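Local atomic coordinates of AlbC (PDB entry 3OQV), a protein that makes the cyclodipeptide cyclo(L-phenylalanyl-L-leucyl), an intermediate in albonoursin biosynthesis, from two aminoacyl-tRNAs without consuming ATP. Residues 102-107 against 114-119; 73-78 against 87-92; 137-142 against 147-152; 59-64 against 193-198. All coordinates share one frame; numbering follows the deposited sequence.

Interaction 1: 102-107 against 114-119; sequences RSLESV and FRVRSL
Leu104 reaches across from helix 102-107 to touch Phe114 and Val116 on strand 114-118, and its side chain takes part in two of the three side-chain pairings. The CB already points toward the strand. Because CG lies beside the backbone N (chi1 -67°) and the chain then runs on extended, the two methyls fork over separate partners. One branch, CD2, comes obliquely to the phenyl ring, 4.1 Å from Phe114 CD2; the other, CD1, lies 4.0 Å from Val116 CG2. In both pairings leucine and partner run alongside each other, pointing opposite ways. One helical turn further on, Val107 adds a second touch at the same ring, its CG2 standing 4.2 Å from Phe114 CE2.

In the fold this is the return half of a beta-alpha-beta crossover: the chain leaves strand 59-67, travels along helix 82-107 and comes back as the edge strand 114-118 of the parallel Rossmann sheet. The short helix and strand axes run nearly antiparallel, at 172°, and pass 11.8 Å apart. Phe114 also packs on Leu52 of helix 45-58, which joins the neighbouring helix to the same cluster.

Within the helix, Ser106 OG donates to Arg102 O at 3.1 Å, and the backbone N of Ser106 reaches that oxygen from the opposite face of its carbonyl plane. Arg102 NE turns instead to Gln45 of helix 45-58. The three pairings are all apolar, so between these two segments fit and exclusion of water, rather than directed bonds, probably hold the helix to the strand.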
# COMPACT_ATOMS: atom_id res chain seq x y z
N ARG A 102 -16.44 -9.08 -1.00
CA ARG A 102 -17.60 -8.83 -0.15
C ARG A 102 -17.82 -7.33 0.08
O ARG A 102 -18.97 -6.86 0.13
CB ARG A 102 -17.48 -9.56 1.19
CG ARG A 102 -17.56 -11.07 1.08
CD ARG A 102 -17.90 -11.71 2.43
NE ARG A 102 -16.81 -11.63 3.40
CZ ARG A 102 -15.80 -12.50 3.48
NH1 ARG A 102 -15.72 -13.51 2.63
NH2 ARG A 102 -14.88 -12.36 4.42
N SER A 103 -16.74 -6.59 0.24
CA SER A 103 -16.85 -5.16 0.49
C SER A 103 -17.43 -4.43 -0.72
O SER A 103 -18.31 -3.58 -0.57
CB SER A 103 -15.49 -4.57 0.89
OG SER A 103 -15.12 -5.06 2.17
N LEU A 104 -17.00 -4.83 -1.91
CA LEU A 104 -17.47 -4.20 -3.15
C LEU A 104 -18.94 -4.53 -3.41
O LEU A 104 -19.68 -3.71 -3.95
CB LEU A 104 -16.63 -4.66 -4.34
CG LEU A 104 -15.16 -4.22 -4.37
CD1 LEU A 104 -14.39 -5.02 -5.41
CD2 LEU A 104 -15.04 -2.73 -4.65
N GLU A 105 -19.34 -5.74 -3.03
CA GLU A 105 -20.75 -6.13 -3.07
C GLU A 105 -21.58 -5.24 -2.16
O GLU A 105 -22.70 -4.86 -2.50
CB GLU A 105 -20.92 -7.60 -2.68
CG GLU A 105 -20.96 -8.55 -3.86
CD GLU A 105 -21.38 -9.96 -3.48
OE1 GLU A 105 -21.39 -10.84 -4.37
OE2 GLU A 105 -21.69 -10.18 -2.29
N SER A 106 -21.04 -4.89 -0.99
CA SER A 106 -21.80 -4.14 0.01
C SER A 106 -22.00 -2.70 -0.42
O SER A 106 -22.87 -2.00 0.11
CB SER A 106 -21.10 -4.18 1.36
OG SER A 106 -21.14 -5.48 1.92
N VAL A 107 -21.18 -2.24 -1.36
CA VAL A 107 -21.44 -0.98 -2.05
C VAL A 107 -22.20 -1.20 -3.37
O VAL A 107 -23.26 -0.61 -3.59
CB VAL A 107 -20.14 -0.17 -2.30
CG1 VAL A 107 -19.44 0.13 -0.99
CG2 VAL A 107 -19.21 -0.93 -3.24
N PHE A 114 -14.80 1.47 -8.94
CA PHE A 114 -13.48 1.26 -8.36
C PHE A 114 -12.65 0.40 -9.30
O PHE A 114 -13.16 -0.55 -9.88
CB PHE A 114 -13.62 0.59 -6.99
CG PHE A 114 -14.49 1.35 -6.04
CD1 PHE A 114 -14.00 2.48 -5.38
CD2 PHE A 114 -15.85 1.05 -5.91
CE1 PHE A 114 -14.81 3.23 -4.54
CE2 PHE A 114 -16.68 1.80 -5.08
CZ PHE A 114 -16.16 2.90 -4.41
N ARG A 115 -11.40 0.77 -9.50
CA ARG A 115 -10.47 -0.11 -10.20
C ARG A 115 -9.59 -0.84 -9.22
O ARG A 115 -8.75 -0.23 -8.56
CB ARG A 115 -9.61 0.66 -11.21
CG ARG A 115 -8.68 -0.24 -12.01
CD ARG A 115 -8.07 0.52 -13.18
NE ARG A 115 -7.32 1.70 -12.72
CZ ARG A 115 -6.99 2.72 -13.50
NH1 ARG A 115 -7.33 2.72 -14.79
NH2 ARG A 115 -6.32 3.75 -13.00
N VAL A 116 -9.80 -2.15 -9.09
CA VAL A 116 -9.16 -2.93 -8.05
C VAL A 116 -8.18 -3.90 -8.68
O VAL A 116 -8.56 -4.71 -9.52
CB VAL A 116 -10.19 -3.74 -7.25
CG1 VAL A 116 -9.52 -4.55 -6.16
CG2 VAL A 116 -11.26 -2.81 -6.68
N ARG A 117 -6.90 -3.76 -8.33
CA ARG A 117 -5.86 -4.61 -8.89
C ARG A 117 -4.90 -5.03 -7.79
O ARG A 117 -4.75 -4.32 -6.79
CB ARG A 117 -5.10 -3.86 -9.99
CG ARG A 117 -5.96 -3.54 -11.22
CD ARG A 117 -5.15 -2.80 -12.27
NE ARG A 117 -5.01 -1.40 -11.91
CZ ARG A 117 -4.50 -0.46 -12.70
NH1 ARG A 117 -3.98 -0.80 -13.87
NH2 ARG A 117 -4.41 0.79 -12.26
N SER A 118 -4.24 -6.17 -7.97
CA SER A 118 -3.08 -6.53 -7.15
C SER A 118 -1.88 -5.66 -7.52
O SER A 118 -1.79 -5.18 -8.64
CB SER A 118 -2.71 -7.99 -7.37
OG SER A 118 -2.32 -8.20 -8.72
N LEU A 119 -0.94 -5.49 -6.59
CA LEU A 119 0.32 -4.81 -6.92
C LEU A 119 1.07 -5.56 -8.03
O LEU A 119 1.60 -4.95 -8.96
CB LEU A 119 1.20 -4.62 -5.69
CG LEU A 119 2.50 -3.81 -5.86
CD1 LEU A 119 2.25 -2.45 -6.56
CD2 LEU A 119 3.16 -3.57 -4.51

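Interaction 2: 73-78 against 87-92; sequences EMLIAD and RSVKRT. With PO4 (phosphate ion), chain E.
Leu75 of helix 71-78 packs against Ser88 and Val89 of helix 82-107, two consecutive helices of the crossover that leads from strand 59-67 to strand 114-118 in this Rossmann fold. The tight part is small and centres on one methyl. Leu75 CD1 sits against the backbone-proximal carbon of the serine, 3.7 Å from Ser88 CB, and at an equal 3.7 Å from Val89 CG2, with the leucine and valine crossing at a slant. Val89 places that methyl beside its own backbone N, while its CG1 lies anti to it (chi1 178°). Leu75 is buried, and Ala85, one turn earlier on the longer helix, packs against it as well. At its other flank helix 71-78 leans on helix 169-193, where Met74 touches Ala174 and Asp78 OD1 is hydrogen-bonded to His171; the same oxygen forms a salt bridge with Arg160, which lies in a loop.

The loose side belongs to Arg87, Lys90 and Arg91, all exposed, where helix 82-107 holds a phosphate ion that probably came from the crystallisation liquor. The hydrocarbon chain of Lys90 lies alongside it, CD 3.3 Å from phosphate O2. Such a basic surface is consistent with a helix whose Arg98 could take part in aminoacyl-tRNA binding.

Arg91 meets the ion edge-on, with the phosphorus in the plane of its guanidinium. The bonds are all weak: NE and NH2 share one oxygen, and the bend at both is marked, 127° at NE. A straighter but longer bond completes the set, from Arg91 NE to phosphate O1 at 3.3 Å.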
# COMPACT_ATOMS: atom_id res chain seq x y z
N GLU A 73 8.95 -13.68 1.21
CA GLU A 73 10.32 -13.43 1.67
C GLU A 73 10.38 -13.10 3.16
O GLU A 73 11.36 -13.40 3.83
CB GLU A 73 10.95 -12.28 0.88
CG GLU A 73 11.18 -12.60 -0.57
CD GLU A 73 11.32 -11.35 -1.42
OE1 GLU A 73 12.07 -10.43 -1.01
OE2 GLU A 73 10.68 -11.28 -2.49
N MET A 74 9.33 -12.47 3.67
CA MET A 74 9.29 -12.09 5.07
C MET A 74 9.01 -13.32 5.93
O MET A 74 9.59 -13.48 7.00
CB MET A 74 8.21 -11.03 5.32
CG MET A 74 8.27 -10.38 6.70
SD MET A 74 9.83 -9.52 7.03
CE MET A 74 9.60 -8.01 6.07
N LEU A 75 8.14 -14.19 5.44
CA LEU A 75 7.84 -15.44 6.13
C LEU A 75 9.07 -16.34 6.17
O LEU A 75 9.32 -17.02 7.15
CB LEU A 75 6.68 -16.15 5.46
CG LEU A 75 5.33 -15.44 5.57
CD1 LEU A 75 4.33 -16.07 4.62
CD2 LEU A 75 4.83 -15.48 7.01
N ILE A 76 9.84 -16.32 5.08
CA ILE A 76 11.09 -17.05 5.03
C ILE A 76 12.13 -16.52 6.01
O ILE A 76 12.71 -17.28 6.78
CB ILE A 76 11.63 -17.11 3.61
CG1 ILE A 76 10.71 -17.99 2.75
CG2 ILE A 76 13.05 -17.64 3.60
CD1 ILE A 76 10.88 -17.82 1.26
N ALA A 77 12.30 -15.20 6.04
CA ALA A 77 13.05 -14.54 7.11
C ALA A 77 12.67 -15.04 8.50
O ALA A 77 13.53 -15.20 9.37
CB ALA A 77 12.88 -13.01 7.03
N ASP A 78 11.38 -15.27 8.72
CA ASP A 78 10.89 -15.67 10.03
C ASP A 78 11.25 -17.12 10.33
O ASP A 78 11.29 -17.54 11.50
CB ASP A 78 9.37 -15.50 10.12
CG ASP A 78 8.97 -14.07 10.43
OD1 ASP A 78 9.71 -13.39 11.17
OD2 ASP A 78 7.89 -13.64 9.96
N ARG A 87 2.30 -21.42 0.70
CA ARG A 87 1.00 -21.83 1.21
C ARG A 87 0.35 -20.74 2.08
O ARG A 87 -0.83 -20.44 1.91
CB ARG A 87 1.10 -23.15 2.01
CG ARG A 87 1.25 -24.42 1.16
CD ARG A 87 1.66 -25.62 2.03
NE ARG A 87 1.73 -26.87 1.29
CZ ARG A 87 2.12 -28.03 1.82
NH1 ARG A 87 2.52 -28.09 3.08
NH2 ARG A 87 2.14 -29.13 1.08
N SER A 88 1.12 -20.19 3.01
CA SER A 88 0.62 -19.11 3.86
C SER A 88 0.16 -17.89 3.05
O SER A 88 -0.97 -17.39 3.23
CB SER A 88 1.67 -18.68 4.88
OG SER A 88 1.13 -17.71 5.76
N VAL A 89 1.02 -17.43 2.15
CA VAL A 89 0.70 -16.28 1.31
C VAL A 89 -0.55 -16.53 0.48
O VAL A 89 -1.47 -15.70 0.45
CB VAL A 89 1.86 -15.92 0.38
CG1 VAL A 89 1.47 -14.74 -0.52
CG2 VAL A 89 3.10 -15.57 1.18
N LYS A 90 -0.63 -17.70 -0.15
CA LYS A 90 -1.79 -18.02 -0.95
C LYS A 90 -3.05 -17.88 -0.12
O LYS A 90 -4.05 -17.36 -0.60
CB LYS A 90 -1.70 -19.44 -1.52
CG LYS A 90 -2.85 -19.79 -2.45
CD LYS A 90 -2.97 -21.29 -2.69
CE LYS A 90 -1.62 -21.91 -3.01
NZ LYS A 90 -0.85 -21.11 -4.00
N ARG A 91 -3.01 -18.43 1.09
CA ARG A 91 -4.18 -18.41 1.95
C ARG A 91 -4.54 -17.00 2.38
O ARG A 91 -5.71 -16.63 2.43
CB ARG A 91 -3.91 -19.28 3.18
CG ARG A 91 -5.14 -19.96 3.68
CD ARG A 91 -4.80 -20.83 4.88
NE ARG A 91 -4.55 -22.20 4.47
CZ ARG A 91 -4.45 -23.21 5.32
NH1 ARG A 91 -4.55 -22.99 6.63
NH2 ARG A 91 -4.24 -24.44 4.87
N THR A 92 -3.52 -16.25 2.77
CA THR A 92 -3.71 -14.87 3.21
C THR A 92 -4.34 -14.05 2.09
O THR A 92 -5.29 -13.29 2.31
CB THR A 92 -2.36 -14.26 3.63
OG1 THR A 92 -1.92 -14.89 4.84
CG2 THR A 92 -2.47 -12.75 3.87
P PO4 E . -3.56 -23.45 1.20
O1 PO4 E . -5.02 -23.09 1.30
O2 PO4 E . -2.81 -22.39 0.42
O3 PO4 E . -2.99 -23.52 2.60
O4 PO4 E . -3.41 -24.80 0.51

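Interaction 3: 137-142 against 147-152; sequences RAFEED and TACEDM
Phe139 swings its ring toward Cys149 because CG lies anti to the backbone N (chi1 174°), which carries the ring nearer to the second helix although the CB sets off across rather than at it; chi2 of 86° then turns one rim of the ring to the cysteine. Two consecutive helices meet here at a sharp bend, helix 126-141 giving way at once to helix 143-158. Asp142 sits at the bend: it is the first residue to leave helical geometry and also the N-cap of the next helix, with OD1 bonded to Phe145 N.

Cys149 CB meets the edge of the ring near its plane, 4.1 Å from Phe139 CD1. At the solvent side the extended side chain of Glu150 brings its carboxylate near the ring, coming at it obliquely, with OE2 4.3 Å from Phe139 CZ. The ring also packs on Leu176 and Leu180 of helix 169-193, so the bend rests on the helix that carries residues probably binding substrate.

The end of the first helix tightens just before the bend: Ala138 O accepts from Glu141 N at 3.2 Å and from Asp142 N at 2.8 Å, both on the same face of its carbonyl plane.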
# COMPACT_ATOMS: atom_id res chain seq x y z
N ARG A 137 16.23 4.52 -8.79
CA ARG A 137 17.31 5.49 -8.90
C ARG A 137 17.38 6.46 -7.71
O ARG A 137 18.45 6.65 -7.13
CB ARG A 137 17.22 6.26 -10.22
CG ARG A 137 17.87 7.64 -10.19
CD ARG A 137 18.38 8.06 -11.56
NE ARG A 137 17.61 7.45 -12.64
CZ ARG A 137 16.48 7.95 -13.13
NH1 ARG A 137 15.83 7.32 -14.10
NH2 ARG A 137 15.98 9.08 -12.64
N ALA A 138 16.24 7.05 -7.36
CA ALA A 138 16.18 7.93 -6.19
C ALA A 138 16.68 7.24 -4.93
O ALA A 138 17.37 7.86 -4.12
CB ALA A 138 14.76 8.46 -5.98
N PHE A 139 16.37 5.95 -4.78
CA PHE A 139 16.78 5.23 -3.58
C PHE A 139 18.29 5.08 -3.49
O PHE A 139 18.87 5.04 -2.40
CB PHE A 139 16.13 3.84 -3.51
CG PHE A 139 16.63 3.01 -2.36
CD1 PHE A 139 16.05 3.11 -1.10
CD2 PHE A 139 17.71 2.16 -2.53
CE1 PHE A 139 16.53 2.36 -0.04
CE2 PHE A 139 18.19 1.39 -1.47
CZ PHE A 139 17.60 1.49 -0.23
N GLU A 140 18.94 4.95 -4.64
CA GLU A 140 20.38 4.77 -4.67
C GLU A 140 21.10 6.10 -4.52
O GLU A 140 22.26 6.13 -4.12
CB GLU A 140 20.82 4.08 -5.95
CG GLU A 140 20.61 2.58 -5.94
CD GLU A 140 20.18 2.06 -7.30
OE1 GLU A 140 20.18 2.84 -8.27
OE2 GLU A 140 19.83 0.86 -7.39
N GLU A 141 20.43 7.18 -4.88
CA GLU A 141 21.11 8.42 -5.25
C GLU A 141 20.71 9.58 -4.34
O GLU A 141 21.37 10.61 -4.32
CB GLU A 141 20.83 8.77 -6.71
CG GLU A 141 21.32 7.73 -7.70
CD GLU A 141 21.49 8.29 -9.10
OE1 GLU A 141 20.79 9.27 -9.44
OE2 GLU A 141 22.34 7.76 -9.85
N ASP A 142 19.62 9.40 -3.61
CA ASP A 142 19.11 10.44 -2.73
C ASP A 142 19.13 9.97 -1.28
O ASP A 142 18.43 9.02 -0.92
CB ASP A 142 17.68 10.82 -3.13
CG ASP A 142 17.20 12.10 -2.46
OD1 ASP A 142 17.04 12.12 -1.21
OD2 ASP A 142 16.92 13.08 -3.18
N THR A 147 16.86 7.02 3.45
CA THR A 147 16.59 6.95 4.88
C THR A 147 15.10 6.79 5.17
O THR A 147 14.71 6.00 6.03
CB THR A 147 17.11 8.20 5.62
OG1 THR A 147 18.53 8.27 5.48
CG2 THR A 147 16.74 8.14 7.10
N ALA A 148 14.29 7.55 4.44
CA ALA A 148 12.83 7.52 4.59
C ALA A 148 12.26 6.15 4.24
O ALA A 148 11.46 5.59 4.98
CB ALA A 148 12.19 8.59 3.72
N CYS A 149 12.66 5.62 3.09
CA CYS A 149 12.31 4.26 2.72
C CYS A 149 12.75 3.27 3.78
O CYS A 149 12.00 2.38 4.15
CB CYS A 149 12.93 3.88 1.38
SG CYS A 149 12.10 4.67 -0.01
N GLU A 150 13.97 3.45 4.29
CA GLU A 150 14.53 2.52 5.26
C GLU A 150 13.75 2.56 6.57
O GLU A 150 13.49 1.53 7.18
CB GLU A 150 16.01 2.84 5.50
CG GLU A 150 16.90 2.54 4.30
CD GLU A 150 18.31 3.11 4.43
OE1 GLU A 150 18.60 3.80 5.42
OE2 GLU A 150 19.13 2.85 3.51
N ASP A 151 13.36 3.76 6.99
CA ASP A 151 12.48 3.89 8.15
C ASP A 151 11.17 3.15 7.95
O ASP A 151 10.69 2.46 8.85
CB ASP A 151 12.22 5.37 8.47
CG ASP A 151 13.46 6.07 9.04
OD1 ASP A 151 14.39 5.36 9.50
OD2 ASP A 151 13.50 7.32 9.01
N MET A 152 10.62 3.26 6.75
CA MET A 152 9.44 2.51 6.38
C MET A 152 9.68 1.01 6.43
O MET A 152 8.83 0.27 6.90
CB MET A 152 8.95 2.90 4.98
CG MET A 152 7.55 2.39 4.70
SD MET A 152 6.89 3.03 3.15
CE MET A 152 5.44 2.00 2.98

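Interaction 4: 59-64 against 193-198; sequences FERTDV and FSVPSS
The phenyl ring of Phe193 and the carboxylate of Asp63 meet obliquely, their planes 35° apart. The carboxylate carbon comes close, Asp63 CG standing 3.3 Å from Phe193 CD1, and both oxygens lie obliquely off the rim of the ring, OD1 about equally near CD1 and CE1, OD2 3.4 Å from Phe193 CD1. Behind them Asp63 CB reaches Phe193 CE1 at 3.5 Å. The ring of His31 also meets that of Phe193, its plane turned by about 30°, and the side chains of Arg115 and Arg117 touch the phenyl group too. The second flat group, the guanidinium of Arg61, has Val195 CG1 obliquely beside it; the methyl is 4.2 Å from Arg61 CD.

These contacts join strand 59-67, an inner strand of the parallel Rossmann sheet, to the end of helix 169-193 and the loop that leads into strand 198-202. Asp63 directs its carboxylate at Phe193 with CG beside the backbone N (chi1 -81°).

With an alanine in place of Phe193, the buried carboxylate would probably lose its apolar cover and the His31 ring its aromatic neighbour.

The polar ends of Asp63 are answered by others: OD1 forms salt bridges with Arg115 and Arg117, and OD2 bonds to His31. Two guanidinium groups would favour the charged form, so a probably ionised carboxylate, held by two arginines and His31, has an aromatic ring packed against it.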
# COMPACT_ATOMS: atom_id res chain seq x y z
N PHE A 59 -14.20 11.51 -4.96
CA PHE A 59 -13.20 11.37 -6.03
C PHE A 59 -13.82 10.83 -7.32
O PHE A 59 -14.67 9.94 -7.28
CB PHE A 59 -12.03 10.49 -5.58
CG PHE A 59 -11.25 11.07 -4.43
CD1 PHE A 59 -10.32 12.08 -4.64
CD2 PHE A 59 -11.53 10.67 -3.13
CE1 PHE A 59 -9.64 12.66 -3.58
CE2 PHE A 59 -10.86 11.24 -2.06
CZ PHE A 59 -9.91 12.24 -2.29
N GLU A 60 -13.41 11.42 -8.44
CA GLU A 60 -13.83 10.97 -9.77
C GLU A 60 -13.39 9.55 -10.06
O GLU A 60 -14.15 8.77 -10.64
CB GLU A 60 -13.25 11.91 -10.83
N ARG A 61 -12.15 9.22 -9.71
CA ARG A 61 -11.62 7.87 -9.91
C ARG A 61 -10.97 7.37 -8.63
O ARG A 61 -10.40 8.15 -7.87
CB ARG A 61 -10.57 7.88 -11.03
CG ARG A 61 -11.03 8.58 -12.30
CD ARG A 61 -9.90 8.67 -13.33
NE ARG A 61 -9.24 7.39 -13.54
CZ ARG A 61 -9.69 6.44 -14.36
NH1 ARG A 61 -10.81 6.62 -15.04
NH2 ARG A 61 -9.02 5.29 -14.48
N THR A 62 -11.01 6.07 -8.41
CA THR A 62 -10.35 5.49 -7.23
C THR A 62 -9.69 4.19 -7.64
O THR A 62 -10.33 3.35 -8.30
CB THR A 62 -11.36 5.20 -6.09
OG1 THR A 62 -11.85 6.42 -5.55
CG2 THR A 62 -10.67 4.42 -4.97
N ASP A 63 -8.40 4.05 -7.35
CA ASP A 63 -7.76 2.75 -7.49
C ASP A 63 -7.63 2.07 -6.14
O ASP A 63 -7.32 2.72 -5.15
CB ASP A 63 -6.39 2.88 -8.15
CG ASP A 63 -6.49 2.98 -9.67
OD1 ASP A 63 -6.39 1.94 -10.34
OD2 ASP A 63 -6.72 4.10 -10.17
N VAL A 64 -7.94 0.79 -6.10
CA VAL A 64 -7.71 -0.03 -4.92
C VAL A 64 -6.64 -1.05 -5.27
O VAL A 64 -6.76 -1.79 -6.26
CB VAL A 64 -8.97 -0.77 -4.46
CG1 VAL A 64 -8.70 -1.50 -3.16
CG2 VAL A 64 -10.13 0.18 -4.30
N PHE A 193 -0.93 6.10 -12.20
CA PHE A 193 -2.34 5.93 -12.54
C PHE A 193 -2.78 6.90 -13.63
O PHE A 193 -3.97 7.00 -13.93
CB PHE A 193 -3.23 6.09 -11.29
CG PHE A 193 -2.96 5.07 -10.24
CD1 PHE A 193 -3.39 3.75 -10.41
CD2 PHE A 193 -2.18 5.38 -9.14
CE1 PHE A 193 -3.10 2.77 -9.46
CE2 PHE A 193 -1.88 4.41 -8.18
CZ PHE A 193 -2.34 3.10 -8.34
N SER A 194 -1.83 7.68 -14.14
CA SER A 194 -2.09 8.67 -15.20
C SER A 194 -3.21 9.65 -14.86
O SER A 194 -4.18 9.82 -15.63
CB SER A 194 -2.39 7.99 -16.55
OG SER A 194 -1.68 6.78 -16.72
N VAL A 195 -3.06 10.36 -13.75
CA VAL A 195 -4.03 11.35 -13.34
C VAL A 195 -3.26 12.57 -12.87
O VAL A 195 -2.08 12.47 -12.52
CB VAL A 195 -4.89 10.84 -12.16
CG1 VAL A 195 -5.90 9.81 -12.66
CG2 VAL A 195 -4.00 10.27 -11.06
N PRO A 196 -3.90 13.75 -12.93
CA PRO A 196 -3.16 14.98 -12.65
C PRO A 196 -2.81 15.08 -11.17
O PRO A 196 -1.79 15.66 -10.81
CB PRO A 196 -4.15 16.09 -13.04
CG PRO A 196 -5.22 15.42 -13.86
CD PRO A 196 -5.29 14.01 -13.35
N SER A 197 -3.66 14.54 -10.30
CA SER A 197 -3.38 14.52 -8.87
C SER A 197 -3.93 13.24 -8.26
O SER A 197 -4.87 12.65 -8.79
CB SER A 197 -3.99 15.73 -8.16
OG SER A 197 -5.41 15.63 -8.11
N SER A 198 -3.33 12.81 -7.16
CA SER A 198 -3.78 11.58 -6.50
C SER A 198 -3.65 11.73 -4.99
O SER A 198 -2.66 12.26 -4.48
CB SER A 198 -2.98 10.37 -6.98
OG SER A 198 -3.48 9.18 -6.39

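Interactions 1 and 4 form one block, since strands 114-118 and 59-67 are neighbours in the sheet: Arg115 O lies 2.8 Å from Val64 N, a probable hydrogen bond, and Arg115 NE meets Asp63 OD1 in a salt bridge of 2.6 Å. Interactions 1 and 2 share helix 82-107, with centres about 23 Å apart. Interaction 3 stands on the other side of the chain's centre from interaction 1, centres about 31 Å apart. The bound dithiane diol is about 8 Å from the Phe193 side chain, about 11 Å from that of Cys149 and about 12 Å from that of Val116; Val89 is about 12 Å, side chain to side chain, from Ser37, the inferred nucleophile.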